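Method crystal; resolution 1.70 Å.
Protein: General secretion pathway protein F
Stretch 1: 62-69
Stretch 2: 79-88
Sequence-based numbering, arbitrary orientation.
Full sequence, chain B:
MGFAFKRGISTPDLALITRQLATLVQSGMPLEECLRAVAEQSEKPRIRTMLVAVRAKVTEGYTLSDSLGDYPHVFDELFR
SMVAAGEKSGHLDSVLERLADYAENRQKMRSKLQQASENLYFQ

Stretch 1 62-69: YTLSDSLG
Stretch 2 79-88: FRSMVAAGEK

What ties the start of the short helix to its longer neighbour? The carboxylate of Glu 87 does, by accepting three hydrogen bonds from the first turn of the short helix that begins at Leu 64, where backbone NH groups have no preceding turn to bond to. Leu 64 N donates to Glu 87 OE2 at 2.8 Å (N-H...O angle 150°), and Ser 65 N donates to Glu 87 OE1 at 2.9 Å with a straighter angle of 166°. Ser 65 OG adds a third bond, also 2.9 Å, to Glu 87 OE1. Glu 87 reaches this position with chi1 m (-68°), chi2 t (-178°) and chi3 at -71°, its CA-to-CB bond directed toward the other stretch. Glutamate suits the place because its two oxygens can serve adjacent backbone donors, and its negative charge faces the positive end of the helix dipole.

How is the helix start itself shaped to present those donors? Tyr 62 and Thr 63 are extended (phi/psi -70/144 and -70/161), and the chain then turns into helical values from Leu 64 (-61/-49) onward. Thr 63 is the N-cap: with chi1 p (52°), its OG1 accepts from Asp 66 N at 3.1 Å. Ser 67, chi1 m, sends OG back to Thr 63 O at 2.8 Å, while Ser 67 N reaches the same oxygen at 3.0 Å. Thr 63 thus caps through Asp 66 N, while the carboxylate of Glu 87 accepts from the two preceding NH groups, Leu 64 N and Ser 65 N.

How do the two helices lie against each other? They run nearly antiparallel, with 159° between their N-to-C directions and a closest axial approach of 8.5 Å. Stretch 2 is helical throughout. The register places the CA atoms of Ser 65 and Ala 84 just 5.2 Å apart, and those of Thr 63 and Glu 87 7.7 Å apart. At the close point Ser 65, chi1 p (56°), sits as a small knob among Arg 80, Val 83, Ala 84 and Glu 87; its CB lies 3.5 Å from Ala 84 N and 3.6 Å from Arg 80 O. Ser 65 points toward the other helix and Ala 84, with its CB alone, sideways; both are small where the backbones come this close.

What fills the contact beyond the polar cluster? Val 83 (chi1 t) points toward the short helix, with CG1 3.8 Å from Leu 64 CD2 and CG2 4.1 Å from Leu 68 CD1. Leu 64 is t,p and Leu 68 is m,t; Leu 68 CD1 also meets Phe 79 CE2 at 3.8 Å, the phenylalanine having chi1 -167° and chi2 114°. These four apolar side chains are buried. At the more open margin, Arg 80 (m, t, m, chi4 101°) lays its aliphatic part along the chain, CD 3.5 Å from Leu 68 O and 3.6 Å from Gly 69 N. A water bridges the stretches there, donating to Ser 65 O at 2.6 Å and accepting from Arg 80 NH1 at 2.9 Å. Altogether 401 Å² is buried, both sides summed.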

# COMPACT_ATOMS: atom_id res chain seq x y z
N TYR B 62 -8.80 22.07 -10.19
CA TYR B 62 -9.56 21.84 -8.96
C TYR B 62 -8.64 21.25 -7.92
O TYR B 62 -7.75 20.46 -8.24
CB TYR B 62 -10.70 20.87 -9.22
CG TYR B 62 -11.77 21.41 -10.13
CD1 TYR B 62 -12.77 22.22 -9.64
CD2 TYR B 62 -11.80 21.09 -11.49
CE1 TYR B 62 -13.75 22.70 -10.45
CE2 TYR B 62 -12.78 21.56 -12.32
CZ TYR B 62 -13.77 22.37 -11.80
OH TYR B 62 -14.76 22.84 -12.62
N THR B 63 -8.84 21.62 -6.66
CA THR B 63 -8.08 20.98 -5.59
C THR B 63 -8.54 19.53 -5.40
O THR B 63 -9.61 19.12 -5.85
CB THR B 63 -8.22 21.72 -4.26
OG1 THR B 63 -9.62 21.89 -4.00
CG2 THR B 63 -7.52 23.06 -4.30
N LEU B 64 -7.70 18.74 -4.75
CA LEU B 64 -8.08 17.39 -4.42
C LEU B 64 -9.31 17.40 -3.52
O LEU B 64 -10.29 16.69 -3.78
CB LEU B 64 -6.93 16.64 -3.77
CG LEU B 64 -7.23 15.18 -3.40
CD1 LEU B 64 -7.67 14.35 -4.60
CD2 LEU B 64 -6.01 14.53 -2.70
N SER B 65 -9.27 18.20 -2.46
CA SER B 65 -10.41 18.30 -1.53
C SER B 65 -11.71 18.69 -2.23
O SER B 65 -12.77 18.12 -1.93
CB SER B 65 -10.10 19.30 -0.39
OG SER B 65 -9.75 20.58 -0.88
N ASP B 66 -11.65 19.63 -3.17
CA ASP B 66 -12.87 20.06 -3.86
C ASP B 66 -13.38 18.91 -4.75
O ASP B 66 -14.58 18.60 -4.77
CB ASP B 66 -12.59 21.33 -4.67
CG ASP B 66 -13.83 21.95 -5.26
OD1 ASP B 66 -14.89 21.89 -4.60
OD2 ASP B 66 -13.73 22.52 -6.37
N SER B 67 -12.45 18.27 -5.46
CA SER B 67 -12.78 17.14 -6.34
C SER B 67 -13.42 15.97 -5.57
O SER B 67 -14.42 15.41 -6.02
CB SER B 67 -11.53 16.67 -7.09
OG SER B 67 -10.97 17.71 -7.89
N LEU B 68 -12.88 15.64 -4.40
CA LEU B 68 -13.42 14.53 -3.59
C LEU B 68 -14.86 14.78 -3.16
O LEU B 68 -15.57 13.84 -2.79
CB LEU B 68 -12.56 14.28 -2.37
CG LEU B 68 -11.10 13.87 -2.61
CD1 LEU B 68 -10.40 13.66 -1.27
CD2 LEU B 68 -10.99 12.64 -3.50
N GLY B 69 -15.28 16.05 -3.16
CA GLY B 69 -16.63 16.43 -2.80
C GLY B 69 -17.70 15.92 -3.75
O GLY B 69 -18.88 15.92 -3.40
N PHE B 79 -12.68 13.45 6.11
CA PHE B 79 -11.64 13.10 5.15
C PHE B 79 -11.33 14.33 4.29
O PHE B 79 -10.18 14.73 4.14
CB PHE B 79 -12.09 11.92 4.28
CG PHE B 79 -10.99 11.29 3.47
CD1 PHE B 79 -10.57 9.98 3.72
CD2 PHE B 79 -10.40 11.97 2.41
CE1 PHE B 79 -9.56 9.39 2.95
CE2 PHE B 79 -9.38 11.38 1.64
CZ PHE B 79 -8.96 10.09 1.92
N ARG B 80 -12.37 14.95 3.75
CA ARG B 80 -12.20 16.05 2.81
C ARG B 80 -11.68 17.29 3.51
O ARG B 80 -10.87 18.05 2.95
CB ARG B 80 -13.50 16.32 2.05
CG ARG B 80 -13.92 15.14 1.23
CD ARG B 80 -15.10 15.39 0.34
NE ARG B 80 -16.33 15.31 1.09
CZ ARG B 80 -17.02 16.35 1.52
NH1 ARG B 80 -16.63 17.58 1.24
NH2 ARG B 80 -18.12 16.15 2.22
N SER B 81 -12.09 17.47 4.77
CA SER B 81 -11.59 18.57 5.59
C SER B 81 -10.09 18.44 5.85
O SER B 81 -9.37 19.44 5.76
CB SER B 81 -12.34 18.64 6.91
OG SER B 81 -13.63 19.18 6.70
N MSE B 82 -9.65 17.23 6.15
CA MSE B 82 -8.23 16.95 6.39
C MSE B 82 -7.39 17.26 5.12
O MSE B 82 -6.38 17.95 5.19
CB MSE B 82 -8.02 15.49 6.87
CG MSE B 82 -8.52 15.15 8.32
SE MSE B 82 -7.87 16.40 9.63
CE MSE B 82 -5.96 16.30 9.26
N VAL B 83 -7.85 16.77 3.97
CA VAL B 83 -7.19 17.03 2.69
C VAL B 83 -7.09 18.54 2.42
O VAL B 83 -6.02 19.05 2.08
CB VAL B 83 -7.92 16.33 1.52
CG1 VAL B 83 -7.27 16.65 0.20
CG2 VAL B 83 -7.92 14.80 1.74
N ALA B 84 -8.21 19.25 2.58
CA ALA B 84 -8.23 20.71 2.47
C ALA B 84 -7.18 21.37 3.34
O ALA B 84 -6.47 22.27 2.88
CB ALA B 84 -9.63 21.28 2.82
N ALA B 85 -7.09 20.97 4.61
CA ALA B 85 -6.09 21.56 5.53
C ALA B 85 -4.68 21.31 5.00
O ALA B 85 -3.85 22.22 5.01
CB ALA B 85 -6.24 21.02 6.98
N GLY B 86 -4.40 20.10 4.54
CA GLY B 86 -3.10 19.77 3.95
C GLY B 86 -2.76 20.57 2.70
O GLY B 86 -1.65 21.11 2.56
N GLU B 87 -3.71 20.68 1.77
CA GLU B 87 -3.48 21.43 0.54
C GLU B 87 -3.23 22.90 0.87
O GLU B 87 -2.30 23.50 0.37
CB GLU B 87 -4.66 21.29 -0.43
CG GLU B 87 -4.79 19.90 -0.98
CD GLU B 87 -5.90 19.77 -1.98
OE1 GLU B 87 -7.08 19.83 -1.57
OE2 GLU B 87 -5.60 19.63 -3.19
N LYS B 88 -4.06 23.47 1.73
CA LYS B 88 -3.91 24.88 2.10
C LYS B 88 -2.53 25.19 2.72
O LYS B 88 -1.91 26.21 2.41
CB LYS B 88 -5.04 25.31 3.04
CG LYS B 88 -5.04 26.80 3.38
CD LYS B 88 -6.27 27.18 4.18
CE LYS B 88 -6.37 28.69 4.34
NZ LYS B 88 -7.12 29.09 5.58
O HOH W 1 -14.96 18.83 -0.72